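Side-chain contacts in prolyl-tRNA synthetase (Naegleria fowleri, PDB 6UYH), which probably activates proline with ATP and transfers it to its cognate tRNA, and is held here with the inhibitor halofuginone and an ATP analogue: residues F53-V58 / N143-V148; Y45-N50 / E164-E169. All blocks are in the same frame, centred on the assembly; numbering follows the deposited sequence.

Contact 1: F53-V58 / N143-V148; sequences FVWESV and NQWTNV
Trp-55 and Trp-145 form an offset edge-to-face aromatic pair, a buried contact between helix 49-67 and strand 140-149, the latter in the class II synthetase core domain. The indole of Trp-145 turns an edge toward the face of Trp-55: the six-membered rings lie 5.6 Å apart between centroids, with their planes at 76°. The closest approach is carbon to carbon, Trp-145 CZ3 reaching Trp-55 CZ2 at 3.6 Å, and CE3 of Trp-145 follows at 3.9 Å from the same CZ2. Seen from Trp-145, CZ2 of Trp-55 sits in the ring plane, just off the benzo edge.

The two residues cover the gap differently. On the helix, CG of Trp-55 is anti to the backbone N (chi1 -173°), which carries the long indole off the helix flank until its benzo end comes up to the strand. Trp-145 already points its CB toward the helix, and with CG anti to the carbonyl carbon (chi1 -62°) its benzo half is presented to Trp-55. One turn on, Val-58 contributes a looser touch, its O lying 4.4 Å from CH2 of Trp-145. No hydrogen bond passes between the two segments, so shape and ring electrostatics carry the contact. The polar corner of Trp-145 is nevertheless tied to the same helix, because NE1 hydrogen-bonds OD1 of Asp-63, which should restrain rotation of the indole.

Trp-52 also meets the Trp-55 ring, while Thr-275 and Leu-276 of helix 274-283 pack on it. On the strand side, backbone hydrogen bonds from Gln-144, Thr-146 and Val-148 join 140-149 to antiparallel strand 164-174, whose Gln-168 touches Trp-145; helix 49-67 lies against these two strands, with helix 274-283 packing on Trp-55.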
# COMPACT_ATOMS: atom_id res chain seq x y z
N PHE A 53 -7.13 8.52 -3.76
CA PHE A 53 -7.55 9.02 -2.45
C PHE A 53 -8.74 8.24 -1.90
O PHE A 53 -8.82 7.99 -0.69
CB PHE A 53 -7.91 10.51 -2.54
CG PHE A 53 -8.33 11.10 -1.22
CD1 PHE A 53 -7.39 11.63 -0.35
CD2 PHE A 53 -9.67 11.11 -0.83
CE1 PHE A 53 -7.77 12.16 0.86
CE2 PHE A 53 -10.05 11.63 0.40
CZ PHE A 53 -9.10 12.15 1.24
N VAL A 54 -9.69 7.87 -2.77
CA VAL A 54 -10.84 7.09 -2.31
C VAL A 54 -10.38 5.75 -1.75
O VAL A 54 -10.83 5.32 -0.68
CB VAL A 54 -11.86 6.90 -3.45
CG1 VAL A 54 -13.05 6.05 -2.95
CG2 VAL A 54 -12.38 8.24 -3.94
N TRP A 55 -9.49 5.07 -2.47
CA TRP A 55 -9.05 3.76 -2.00
C TRP A 55 -8.23 3.89 -0.72
O TRP A 55 -8.38 3.08 0.20
CB TRP A 55 -8.25 3.05 -3.09
CG TRP A 55 -7.90 1.63 -2.76
CD1 TRP A 55 -6.63 1.09 -2.70
CD2 TRP A 55 -8.81 0.55 -2.46
NE1 TRP A 55 -6.71 -0.25 -2.38
CE2 TRP A 55 -8.03 -0.60 -2.22
CE3 TRP A 55 -10.20 0.46 -2.36
CZ2 TRP A 55 -8.60 -1.84 -1.89
CZ3 TRP A 55 -10.77 -0.77 -2.04
CH2 TRP A 55 -9.97 -1.90 -1.80
N GLU A 56 -7.39 4.93 -0.62
CA GLU A 56 -6.67 5.16 0.63
C GLU A 56 -7.63 5.39 1.79
O GLU A 56 -7.34 4.99 2.93
CB GLU A 56 -5.71 6.34 0.49
CG GLU A 56 -4.55 6.07 -0.42
CD GLU A 56 -3.59 7.25 -0.47
OE1 GLU A 56 -4.06 8.39 -0.30
OE2 GLU A 56 -2.39 7.03 -0.68
N SER A 57 -8.75 6.07 1.53
CA SER A 57 -9.75 6.33 2.56
C SER A 57 -10.40 5.04 3.02
O SER A 57 -10.62 4.84 4.22
CB SER A 57 -10.81 7.30 2.03
OG SER A 57 -10.29 8.61 1.83
N VAL A 58 -10.69 4.15 2.08
CA VAL A 58 -11.21 2.83 2.44
C VAL A 58 -10.20 2.08 3.29
O VAL A 58 -10.55 1.50 4.32
CB VAL A 58 -11.58 2.06 1.16
CG1 VAL A 58 -11.91 0.60 1.50
CG2 VAL A 58 -12.77 2.73 0.50
N ASN A 143 -3.89 -9.87 7.28
CA ASN A 143 -4.49 -9.13 6.19
C ASN A 143 -3.38 -8.54 5.34
O ASN A 143 -2.30 -8.23 5.86
CB ASN A 143 -5.41 -8.01 6.73
CG ASN A 143 -5.94 -7.12 5.65
OD1 ASN A 143 -6.83 -7.52 4.89
ND2 ASN A 143 -5.41 -5.89 5.56
N GLN A 144 -3.62 -8.40 4.04
CA GLN A 144 -2.67 -7.64 3.24
C GLN A 144 -3.39 -6.83 2.17
O GLN A 144 -4.39 -7.27 1.61
CB GLN A 144 -1.58 -8.54 2.61
CG GLN A 144 -2.09 -9.74 1.84
CD GLN A 144 -0.95 -10.56 1.25
OE1 GLN A 144 0.16 -10.54 1.76
NE2 GLN A 144 -1.23 -11.28 0.16
N TRP A 145 -2.86 -5.62 1.93
CA TRP A 145 -3.31 -4.73 0.86
C TRP A 145 -2.35 -4.90 -0.31
O TRP A 145 -1.17 -4.54 -0.20
CB TRP A 145 -3.31 -3.27 1.35
CG TRP A 145 -4.23 -3.03 2.49
CD1 TRP A 145 -3.94 -3.09 3.82
CD2 TRP A 145 -5.61 -2.67 2.39
NE1 TRP A 145 -5.06 -2.79 4.56
CE2 TRP A 145 -6.10 -2.55 3.71
CE3 TRP A 145 -6.49 -2.47 1.32
CZ2 TRP A 145 -7.43 -2.22 3.99
CZ3 TRP A 145 -7.79 -2.14 1.59
CH2 TRP A 145 -8.26 -2.02 2.92
N THR A 146 -2.83 -5.48 -1.42
CA THR A 146 -1.95 -5.93 -2.49
C THR A 146 -2.60 -5.70 -3.84
O THR A 146 -3.82 -5.48 -3.96
CB THR A 146 -1.60 -7.43 -2.39
OG1 THR A 146 -2.77 -8.20 -2.70
CG2 THR A 146 -1.14 -7.82 -1.02
N ASN A 147 -1.78 -5.82 -4.89
CA ASN A 147 -2.30 -5.96 -6.25
C ASN A 147 -2.51 -7.43 -6.60
O ASN A 147 -1.86 -8.32 -6.06
CB ASN A 147 -1.38 -5.27 -7.27
CG ASN A 147 0.05 -5.75 -7.23
OD1 ASN A 147 0.50 -6.34 -6.26
ND2 ASN A 147 0.78 -5.47 -8.30
N VAL A 148 -3.43 -7.67 -7.52
CA VAL A 148 -3.86 -9.00 -7.93
C VAL A 148 -3.92 -9.02 -9.45
O VAL A 148 -4.29 -8.01 -10.06
CB VAL A 148 -5.25 -9.34 -7.34
CG1 VAL A 148 -5.52 -10.82 -7.45
CG2 VAL A 148 -5.36 -8.86 -5.90

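Contact 2: Y45-N50 / E164-E169; sequences YIFRPN and EFYWQE. With ANP (phosphoaminophosphonic acid-adenylate ester), chain C; HFG (7-bromo-6-chloro-3-{3-[(2R,3S)-3-hydroxypiperidin-2-yl]-2-oxopropyl}quinazolin-4(3H)-one), chain D.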
# COMPACT_ATOMS: atom_id res chain seq x y z
N TYR A 45 -5.53 0.02 -15.75
CA TYR A 45 -5.91 1.43 -15.72
C TYR A 45 -5.02 2.18 -14.75
O TYR A 45 -4.47 1.62 -13.81
CB TYR A 45 -7.38 1.61 -15.32
CG TYR A 45 -8.31 0.74 -16.16
CD1 TYR A 45 -8.76 1.18 -17.39
CD2 TYR A 45 -8.72 -0.52 -15.72
CE1 TYR A 45 -9.60 0.39 -18.18
CE2 TYR A 45 -9.56 -1.31 -16.49
CZ TYR A 45 -9.99 -0.85 -17.72
OH TYR A 45 -10.82 -1.62 -18.50
N ILE A 46 -4.90 3.49 -15.00
CA ILE A 46 -4.12 4.40 -14.17
C ILE A 46 -5.05 5.07 -13.16
O ILE A 46 -6.05 5.69 -13.55
CB ILE A 46 -3.42 5.45 -15.05
CG1 ILE A 46 -2.43 4.78 -16.00
CG2 ILE A 46 -2.76 6.54 -14.17
CD1 ILE A 46 -2.07 5.63 -17.19
N PHE A 47 -4.72 4.97 -11.86
CA PHE A 47 -5.50 5.58 -10.79
C PHE A 47 -4.86 6.92 -10.45
O PHE A 47 -3.77 6.95 -9.85
CB PHE A 47 -5.56 4.70 -9.53
CG PHE A 47 -6.31 3.40 -9.69
CD1 PHE A 47 -5.96 2.48 -10.66
CD2 PHE A 47 -7.33 3.09 -8.81
CE1 PHE A 47 -6.65 1.28 -10.78
CE2 PHE A 47 -8.02 1.87 -8.92
CZ PHE A 47 -7.68 0.98 -9.91
N ARG A 48 -5.52 8.01 -10.81
CA ARG A 48 -4.98 9.35 -10.59
C ARG A 48 -5.26 9.80 -9.15
O ARG A 48 -5.98 9.12 -8.40
CB ARG A 48 -5.58 10.29 -11.64
CG ARG A 48 -5.17 9.93 -13.07
CD ARG A 48 -5.77 10.89 -14.10
NE ARG A 48 -5.07 12.18 -14.09
CZ ARG A 48 -5.33 13.17 -14.94
NH1 ARG A 48 -6.27 13.03 -15.86
NH2 ARG A 48 -4.63 14.30 -14.87
N PRO A 49 -4.68 10.94 -8.71
CA PRO A 49 -4.73 11.28 -7.27
C PRO A 49 -6.11 11.29 -6.63
O PRO A 49 -6.29 10.72 -5.55
CB PRO A 49 -4.08 12.67 -7.23
CG PRO A 49 -3.09 12.63 -8.34
CD PRO A 49 -3.79 11.86 -9.44
N ASN A 50 -7.10 11.94 -7.26
CA ASN A 50 -8.42 12.06 -6.64
C ASN A 50 -9.08 10.70 -6.53
O ASN A 50 -9.91 10.47 -5.64
CB ASN A 50 -9.30 13.01 -7.44
CG ASN A 50 -8.71 14.40 -7.56
OD1 ASN A 50 -7.71 14.72 -6.92
ND2 ASN A 50 -9.35 15.24 -8.37
N GLU A 164 -5.36 -6.21 -13.73
CA GLU A 164 -4.72 -5.93 -12.46
C GLU A 164 -5.72 -5.14 -11.63
O GLU A 164 -6.32 -4.18 -12.13
CB GLU A 164 -3.42 -5.12 -12.61
CG GLU A 164 -2.75 -4.88 -11.25
CD GLU A 164 -1.48 -4.04 -11.33
OE1 GLU A 164 -1.22 -3.40 -12.37
OE2 GLU A 164 -0.73 -4.02 -10.34
N PHE A 165 -5.93 -5.56 -10.38
CA PHE A 165 -6.76 -4.78 -9.46
C PHE A 165 -6.10 -4.78 -8.10
O PHE A 165 -5.10 -5.46 -7.86
CB PHE A 165 -8.22 -5.30 -9.42
CG PHE A 165 -8.39 -6.74 -8.98
CD1 PHE A 165 -8.70 -7.04 -7.66
CD2 PHE A 165 -8.32 -7.78 -9.90
CE1 PHE A 165 -8.92 -8.34 -7.25
CE2 PHE A 165 -8.53 -9.11 -9.49
CZ PHE A 165 -8.83 -9.38 -8.16
N TYR A 166 -6.64 -3.96 -7.20
CA TYR A 166 -6.09 -3.79 -5.86
C TYR A 166 -7.15 -4.22 -4.86
O TYR A 166 -8.34 -3.96 -5.07
CB TYR A 166 -5.65 -2.34 -5.64
CG TYR A 166 -4.76 -1.90 -6.77
CD1 TYR A 166 -3.42 -2.23 -6.77
CD2 TYR A 166 -5.27 -1.23 -7.88
CE1 TYR A 166 -2.58 -1.88 -7.84
CE2 TYR A 166 -4.44 -0.88 -8.96
CZ TYR A 166 -3.11 -1.22 -8.93
OH TYR A 166 -2.27 -0.87 -9.98
N TRP A 167 -6.74 -4.88 -3.79
CA TRP A 167 -7.70 -5.33 -2.80
C TRP A 167 -7.03 -5.40 -1.44
O TRP A 167 -5.83 -5.13 -1.30
CB TRP A 167 -8.34 -6.67 -3.19
CG TRP A 167 -7.50 -7.95 -3.05
CD1 TRP A 167 -6.21 -8.08 -2.60
CD2 TRP A 167 -7.94 -9.27 -3.38
NE1 TRP A 167 -5.83 -9.41 -2.63
CE2 TRP A 167 -6.88 -10.15 -3.11
CE3 TRP A 167 -9.14 -9.79 -3.89
CZ2 TRP A 167 -6.98 -11.53 -3.32
CZ3 TRP A 167 -9.24 -11.15 -4.10
CH2 TRP A 167 -8.16 -12.00 -3.82
N GLN A 168 -7.81 -5.75 -0.42
CA GLN A 168 -7.27 -6.39 0.76
C GLN A 168 -7.80 -7.81 0.75
O GLN A 168 -8.93 -8.06 0.31
CB GLN A 168 -7.68 -5.70 2.08
CG GLN A 168 -9.20 -5.54 2.31
CD GLN A 168 -9.95 -6.81 2.77
OE1 GLN A 168 -11.14 -6.97 2.47
NE2 GLN A 168 -9.27 -7.70 3.51
N GLU A 169 -6.97 -8.75 1.20
CA GLU A 169 -7.42 -10.11 1.47
C GLU A 169 -7.04 -10.46 2.90
O GLU A 169 -5.88 -10.31 3.31
CB GLU A 169 -6.84 -11.13 0.46
CG GLU A 169 -5.31 -11.12 0.36
CD GLU A 169 -4.79 -12.10 -0.67
OE1 GLU A 169 -3.86 -11.71 -1.43
OE2 GLU A 169 -5.29 -13.24 -0.72
PG ANP C . -16.41 -12.21 -10.11
O1G ANP C . -17.59 -12.92 -10.59
O2G ANP C . -15.20 -12.55 -11.08
O3G ANP C . -16.78 -10.68 -10.12
PB ANP C . -14.80 -13.57 -7.98
O1B ANP C . -15.29 -14.82 -7.41
O2B ANP C . -13.77 -13.88 -9.11
N3B ANP C . -16.01 -12.63 -8.57
PA ANP C . -13.22 -13.03 -5.62
O1A ANP C . -13.99 -13.73 -4.57
O2A ANP C . -12.06 -13.86 -6.06
O3A ANP C . -14.10 -12.71 -6.90
O5' ANP C . -12.66 -11.58 -5.23
C5' ANP C . -12.99 -10.78 -4.06
C4' ANP C . -13.68 -9.54 -4.56
O4' ANP C . -12.82 -8.84 -5.48
C3' ANP C . -14.95 -9.83 -5.35
O3' ANP C . -16.06 -9.98 -4.47
C2' ANP C . -15.08 -8.59 -6.24
O2' ANP C . -15.83 -7.58 -5.58
C1' ANP C . -13.61 -8.18 -6.46
N9 ANP C . -13.09 -8.53 -7.78
C8 ANP C . -13.05 -9.78 -8.35
N7 ANP C . -12.53 -9.81 -9.55
C5 ANP C . -12.20 -8.48 -9.79
C6 ANP C . -11.61 -7.84 -10.89
N6 ANP C . -11.17 -8.48 -11.99
N1 ANP C . -11.45 -6.50 -10.83
C2 ANP C . -11.83 -5.86 -9.72
N3 ANP C . -12.38 -6.36 -8.61
C4 ANP C . -12.54 -7.69 -8.71
O4' HFG D . -9.88 -15.54 -4.62
C21 HFG D . -10.80 -16.30 -4.36
C3' HFG D . -11.22 -16.59 -2.94
C2' HFG D . -10.90 -15.50 -1.91
N1' HFG D . -9.45 -15.33 -1.70
C6' HFG D . -9.17 -14.39 -0.60
C5' HFG D . -9.76 -13.03 -0.86
C4' HFG D . -11.26 -13.14 -1.16
C39 HFG D . -11.52 -14.15 -2.26
O7' HFG D . -12.93 -14.29 -2.45
C1' HFG D . -11.57 -17.01 -5.48
N3 HFG D . -10.80 -17.10 -6.71
C4 HFG D . -9.69 -17.93 -6.73
O11 HFG D . -9.40 -18.61 -5.76
C10 HFG D . -8.92 -17.87 -7.98
C5 HFG D . -7.79 -18.67 -8.14
C2 HFG D . -11.12 -16.31 -7.79
N1 HFG D . -10.47 -16.21 -8.89
C9 HFG D . -9.32 -17.00 -8.99
C8 HFG D . -8.55 -16.89 -10.15
C7 HFG D . -7.41 -17.67 -10.28
BR1 HFG D . -6.33 -17.41 -11.81
C6 HFG D . -7.05 -18.57 -9.30
CL1 HFG D . -5.70 -19.64 -9.52
O HOH W 1 -5.59 -1.70 -13.37
O HOH W 2 -2.79 1.03 -11.93
O HOH W 3 -3.16 -1.55 -13.37
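Phe-47 and Tyr-166 meet at nearly a right angle: the edge of the tyrosine ring is directed at the face of the phenylalanine, planes at 88° and centroids 5.2 Å apart, a T-shaped pair. The touching edge is the CD2-CE2 side of Tyr-166. CE2 comes to 3.6 Å from Phe-47 CE1, and CD2 lies over the Phe-47 ring, 3.8 Å from its CZ. Both residues direct CB toward the opposite segment and hold CG anti to the carbonyl carbon (chi1 -67° for Phe-47, -51° for Tyr-166), yet the two side chains slide past each other in opposite directions, and the tyrosine hydroxyl is linked to the Tyr-45 carbonyl region through water.

Waters bridge the polar atoms around the ring pair. One molecule donates to Tyr-166 OH at 2.8 Å and also lies within hydrogen-bonding distance of Tyr-45 O; another accepts from Tyr-45 N and donates to Glu-164 O. The aromatic cluster extends further, since Phe-159 meets Phe-47 edge-to-face and Trp-52 does the same with Tyr-166.

The residues flanking Tyr-166, Phe-165 and Trp-167, together with Glu-169, touch the ligands. Phe-165 lays a ring face against the adenine of the ATP analogue, CD2 3.4 Å from C6. Trp-167 turns an edge to the same ligand, its CZ3 3.6 Å from O5', while CH2 meets C5' of the halofuginone piperidine ring at 3.5 Å. CB of Glu-169 packs over one face of the Trp-167 indole and also touches that piperidine.

No direct hydrogen bond joins 45-50 to 164-169, so an apolar ring pair and bridging waters hold the two segments together through Tyr-166 and its surroundings, while Phe-165 and Trp-167 of the same strand give their aromatic surface to nucleotide and inhibitor.

Overall arrangement
The two contacts lie 7 Å apart between centres and share one scaffold. Contact 1 is nested in the chain loop closed by contact 2; their first segments both reach helix 49-67, and their second segments are neighbouring antiparallel strands. These strands touch directly: Val-148 N lies 2.8 Å from Phe-165 O, and Asn-143 OD1 2.8 Å from Gln-168 NE2, both probable hydrogen bonds. Contact 2 carries pocket residues itself, whereas the Trp-55 side chain of contact 1 stays about 8 Å from the ATP analogue and about 11 Å from halofuginone. Both contacts also touch the second subunit, through Glu-56 and Asn-147 in contact 1 and, among others, Phe-47, Arg-48 and Glu-164 in contact 2.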